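Local coordinates for universal stress protein A-like protein (Arabidopsis thaliana, PDB 2GM3), which binds AMP as a member of the universal stress protein A family and assembles into homohexamers, at the interface of chains A and B. Sequence-based numbering; all coordinates share one arbitrary frame. Chains: chain A/B, unknown protein.

Contact 1: the interface of chains A and B. Residues chain A 33, 38, 127, 158-159, 161; chain B 126-127, 157-159.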
# COMPACT_ATOMS: atom_id res chain seq x y z
N TRP A 33 2.21 11.19 -4.27
CA TRP A 33 1.13 10.40 -4.76
C TRP A 33 0.10 10.19 -3.66
O TRP A 33 -1.10 10.32 -3.91
CB TRP A 33 1.66 9.05 -5.22
CG TRP A 33 0.65 8.20 -5.88
CD1 TRP A 33 0.38 8.12 -7.22
CD2 TRP A 33 -0.24 7.28 -5.24
NE1 TRP A 33 -0.59 7.23 -7.45
CE2 TRP A 33 -1.00 6.68 -6.26
CE3 TRP A 33 -0.47 6.91 -3.91
CZ2 TRP A 33 -2.00 5.74 -6.00
CZ3 TRP A 33 -1.46 5.96 -3.65
CH2 TRP A 33 -2.20 5.38 -4.70
N ILE A 38 -4.69 9.84 -2.10
CA ILE A 38 -5.31 9.35 -0.86
C ILE A 38 -5.82 10.46 0.06
O ILE A 38 -6.99 10.46 0.44
CB ILE A 38 -4.39 8.35 -0.08
CG1 ILE A 38 -3.88 7.22 -1.00
CG2 ILE A 38 -5.05 7.81 1.23
CD1 ILE A 38 -4.68 5.97 -0.95
N PHE A 127 -1.51 2.56 8.01
CA PHE A 127 -0.71 1.97 6.99
C PHE A 127 0.65 2.60 6.78
O PHE A 127 0.91 3.71 7.23
CB PHE A 127 -1.47 1.82 5.67
CG PHE A 127 -1.81 3.10 4.96
CD1 PHE A 127 -1.16 3.43 3.78
CD2 PHE A 127 -2.85 3.92 5.40
CE1 PHE A 127 -1.51 4.59 3.07
CE2 PHE A 127 -3.20 5.06 4.72
CZ PHE A 127 -2.53 5.40 3.54
N VAL A 158 0.62 -2.12 3.70
CA VAL A 158 1.73 -1.47 3.06
C VAL A 158 1.33 -1.05 1.65
O VAL A 158 0.78 -1.84 0.90
CB VAL A 158 3.02 -2.40 3.01
CG1 VAL A 158 4.20 -1.62 2.48
CG2 VAL A 158 3.38 -2.93 4.39
N MSE A 159 1.58 0.20 1.32
CA MSE A 159 1.32 0.75 0.04
C MSE A 159 2.69 0.93 -0.56
O MSE A 159 3.51 1.67 -0.00
CB MSE A 159 0.68 2.13 0.22
CG MSE A 159 0.50 2.88 -1.08
SE MSE A 159 -0.91 2.04 -2.12
CE MSE A 159 -2.30 2.91 -1.32
N ILE A 161 4.62 2.35 -3.82
CA ILE A 161 4.48 3.22 -4.97
C ILE A 161 5.79 3.30 -5.68
O ILE A 161 6.80 3.61 -5.07
CB ILE A 161 4.04 4.65 -4.52
CG1 ILE A 161 2.71 4.57 -3.73
CG2 ILE A 161 3.91 5.62 -5.73
CD1 ILE A 161 2.61 5.47 -2.60
N ASP B 126 -6.27 3.76 -9.82
CA ASP B 126 -5.21 4.55 -9.23
C ASP B 126 -4.35 3.67 -8.38
O ASP B 126 -3.16 3.87 -8.33
CB ASP B 126 -5.76 5.71 -8.45
CG ASP B 126 -6.45 6.67 -9.33
OD1 ASP B 126 -5.74 7.28 -10.15
OD2 ASP B 126 -7.69 6.79 -9.25
N PHE B 127 -4.96 2.68 -7.73
CA PHE B 127 -4.18 1.64 -7.07
C PHE B 127 -4.96 0.36 -6.88
O PHE B 127 -6.16 0.31 -7.09
CB PHE B 127 -3.52 2.09 -5.75
CG PHE B 127 -4.49 2.36 -4.63
CD1 PHE B 127 -4.71 1.40 -3.64
CD2 PHE B 127 -5.17 3.56 -4.55
CE1 PHE B 127 -5.57 1.64 -2.59
CE2 PHE B 127 -6.04 3.81 -3.49
CZ PHE B 127 -6.26 2.85 -2.52
N PRO B 157 0.37 1.66 -8.19
CA PRO B 157 0.61 1.34 -6.78
C PRO B 157 -0.24 0.19 -6.23
O PRO B 157 -1.37 -0.03 -6.65
CB PRO B 157 0.32 2.67 -6.06
CG PRO B 157 0.57 3.73 -7.13
CD PRO B 157 0.23 3.10 -8.45
N VAL B 158 0.35 -0.54 -5.29
CA VAL B 158 -0.26 -1.69 -4.69
C VAL B 158 -0.34 -1.55 -3.17
O VAL B 158 0.65 -1.26 -2.49
CB VAL B 158 0.53 -2.95 -5.04
CG1 VAL B 158 -0.10 -4.15 -4.37
CG2 VAL B 158 0.55 -3.15 -6.56
N MSE B 159 -1.52 -1.77 -2.63
CA MSE B 159 -1.67 -1.81 -1.20
C MSE B 159 -1.85 -3.28 -0.80
O MSE B 159 -2.82 -3.95 -1.26
CB MSE B 159 -2.88 -0.98 -0.83
CG MSE B 159 -3.37 -1.12 0.61
SE MSE B 159 -2.31 -0.00 1.70
CE MSE B 159 -3.45 1.49 1.68
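A:Met159 and B:Met159 meet methyl to methyl at the centre of an apolar patch where two copies of this universal stress protein pair through their edge strands 158-162. Both residues are selenomethionines, paired antiparallel across the two-fold axis, and the patch shows how a symmetric sheet junction can be sealed by side chains reaching past their own strand into the partner. A:Met159 illustrates the path. Its CG stands anti to the backbone N (chi1 174°), and its CB lies 4.0 Å from the selenium SE of B:Met159. The chain then bends at chi2 and chi3; its own SE passes the backbone carbonyl of B:Val158, and its methyl CE ends over one face of the B:Phe127 ring, 3.8 Å from the ring centroid and displaced toward the rim. The same methyl touches CE of B:Met159 at 3.5 Å. By symmetry B:Met159 lays its CE over a face of A:Phe127, so each methyl has an aromatic face on one flank and its twin roughly at right angles to it.

The same side of B:Phe127 also receives A:Trp33 and A:Ile38, each near the rim. Its CD2 meets CH2 of A:Trp33 at 3.5 Å, the two side chains crossing at about a right angle, while CD1 of A:Ile38 abuts CE2 and CZ at the ring's far end. A:Trp33, from helix 25-39, offers a face to B:Pro157, whose CG sits 3.8 Å from the centroid of the six-membered ring as a CH-pi contact. A:Ile161 shares that indole face: its CG1 lies 3.9 Å above the ring plane and 3.8 Å from CB of B:Pro157.

Contact 2: the interface of chains A and B. Residues chain A 151, 158, 160; chain B 151, 158-160, 162.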
# COMPACT_ATOMS: atom_id res chain seq x y z
N VAL A 151 6.68 -4.95 2.87
CA VAL A 151 5.47 -5.57 2.38
C VAL A 151 5.33 -6.94 3.02
O VAL A 151 4.23 -7.35 3.42
CB VAL A 151 5.54 -5.73 0.84
CG1 VAL A 151 4.51 -6.73 0.31
CG2 VAL A 151 5.42 -4.35 0.18
N VAL A 158 0.62 -2.12 3.70
CA VAL A 158 1.73 -1.47 3.06
C VAL A 158 1.33 -1.05 1.65
O VAL A 158 0.78 -1.84 0.90
CB VAL A 158 3.02 -2.40 3.01
CG1 VAL A 158 4.20 -1.62 2.48
CG2 VAL A 158 3.38 -2.93 4.39
N THR A 160 2.96 0.26 -1.68
CA THR A 160 4.22 0.43 -2.39
C THR A 160 3.93 1.21 -3.67
O THR A 160 3.11 0.78 -4.48
CB THR A 160 4.92 -0.90 -2.78
OG1 THR A 160 4.01 -1.72 -3.49
CG2 THR A 160 5.30 -1.67 -1.59
N VAL B 151 2.43 -6.86 -6.42
CA VAL B 151 3.40 -5.88 -5.96
C VAL B 151 4.56 -5.78 -6.95
O VAL B 151 5.06 -4.70 -7.28
CB VAL B 151 3.95 -6.28 -4.55
CG1 VAL B 151 5.25 -5.54 -4.19
CG2 VAL B 151 2.88 -6.11 -3.47
N VAL B 158 0.35 -0.54 -5.29
CA VAL B 158 -0.26 -1.69 -4.69
C VAL B 158 -0.34 -1.55 -3.17
O VAL B 158 0.65 -1.26 -2.49
CB VAL B 158 0.53 -2.95 -5.04
CG1 VAL B 158 -0.10 -4.15 -4.37
CG2 VAL B 158 0.55 -3.15 -6.56
N MSE B 159 -1.52 -1.77 -2.63
CA MSE B 159 -1.67 -1.81 -1.20
C MSE B 159 -1.85 -3.28 -0.80
O MSE B 159 -2.82 -3.95 -1.26
CB MSE B 159 -2.88 -0.98 -0.83
CG MSE B 159 -3.37 -1.12 0.61
SE MSE B 159 -2.31 -0.00 1.70
CE MSE B 159 -3.45 1.49 1.68
N THR B 160 -0.94 -3.79 0.00
CA THR B 160 -1.01 -5.16 0.45
C THR B 160 -1.46 -5.18 1.88
O THR B 160 -0.86 -4.53 2.72
CB THR B 160 0.33 -5.84 0.37
OG1 THR B 160 0.92 -5.53 -0.89
CG2 THR B 160 0.15 -7.34 0.49
N LYS B 162 -2.44 -7.61 5.09
CA LYS B 162 -2.40 -8.91 5.73
C LYS B 162 -3.50 -9.01 6.78
O LYS B 162 -4.05 -8.00 7.22
CB LYS B 162 -1.02 -9.15 6.34
CG LYS B 162 0.12 -9.02 5.35
CD LYS B 162 1.36 -9.61 5.93
CE LYS B 162 2.59 -8.93 5.39
NZ LYS B 162 2.85 -7.61 6.07
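A:Val158 and B:Thr160 exchange backbone hydrogen bonds in both directions, as do A:Thr160 and B:Val158, so the edge strands 158-162 of the two chains join as an antiparallel pair that continues the beta-sheet of one universal stress protein subunit into the next. The amide N of B:Thr160 gives to O of A:Val158 at 2.8 Å, and N of A:Val158 returns a bond to O of B:Thr160 at 3.0 Å. In the other pair, N of A:Thr160 reaches O of B:Val158 at 2.9 Å, with 164° at the hydrogen, and N of B:Val158 meets O of A:Thr160 at 3.2 Å.

Around this backbone frame the side chains make looser contacts. The hydroxyl OG1 of A:Thr160 lies between its own backbone N and carbonyl carbon (chi1 53°), which turns it toward B:Val158, 4.0 Å from CB; the two side chains run side by side and point the same way. B:Thr160 is rotated differently: its OG1 is anti to the carbonyl carbon (chi1 -46°) and faces CG1 of A:Val151 at 4.0 Å, with the side chains crossing at about a right angle. The two threonines thus depart from exact symmetry. The valines of the two helices 146-153 slide past each other in opposite directions, CG1 of A:Val151 lying 4.2 Å from CG2 of B:Val151.

From the end of strand 158-162, B:Lys162 brings its terminal amine NZ to the backbone carbonyl O of A:Val151, a weak hydrogen bond of 3.0 Å. An alanine here would probably leave that carbonyl, in the last turn of helix 146-153, without its lysine partner across the interface.

Contact 1 and contact 2 have centres of C-alpha atoms about 7 Å apart and share A:Val158, B:Val158 and B:Met159. Both are built on strand 158-162 of each chain, and they divide the work of one two-fold junction: contact 2 fixes the register of the strands through main-chain bonds, whereas contact 1 adds apolar cover drawn from helix 25-39, strand 127-132 and the proline that precedes the edge strand. Helix 146-153 enters at contact 2. Because the protein is a homohexamer, this pairing is plausibly one of the interfaces that build it, although the deposited assembly holds two chains.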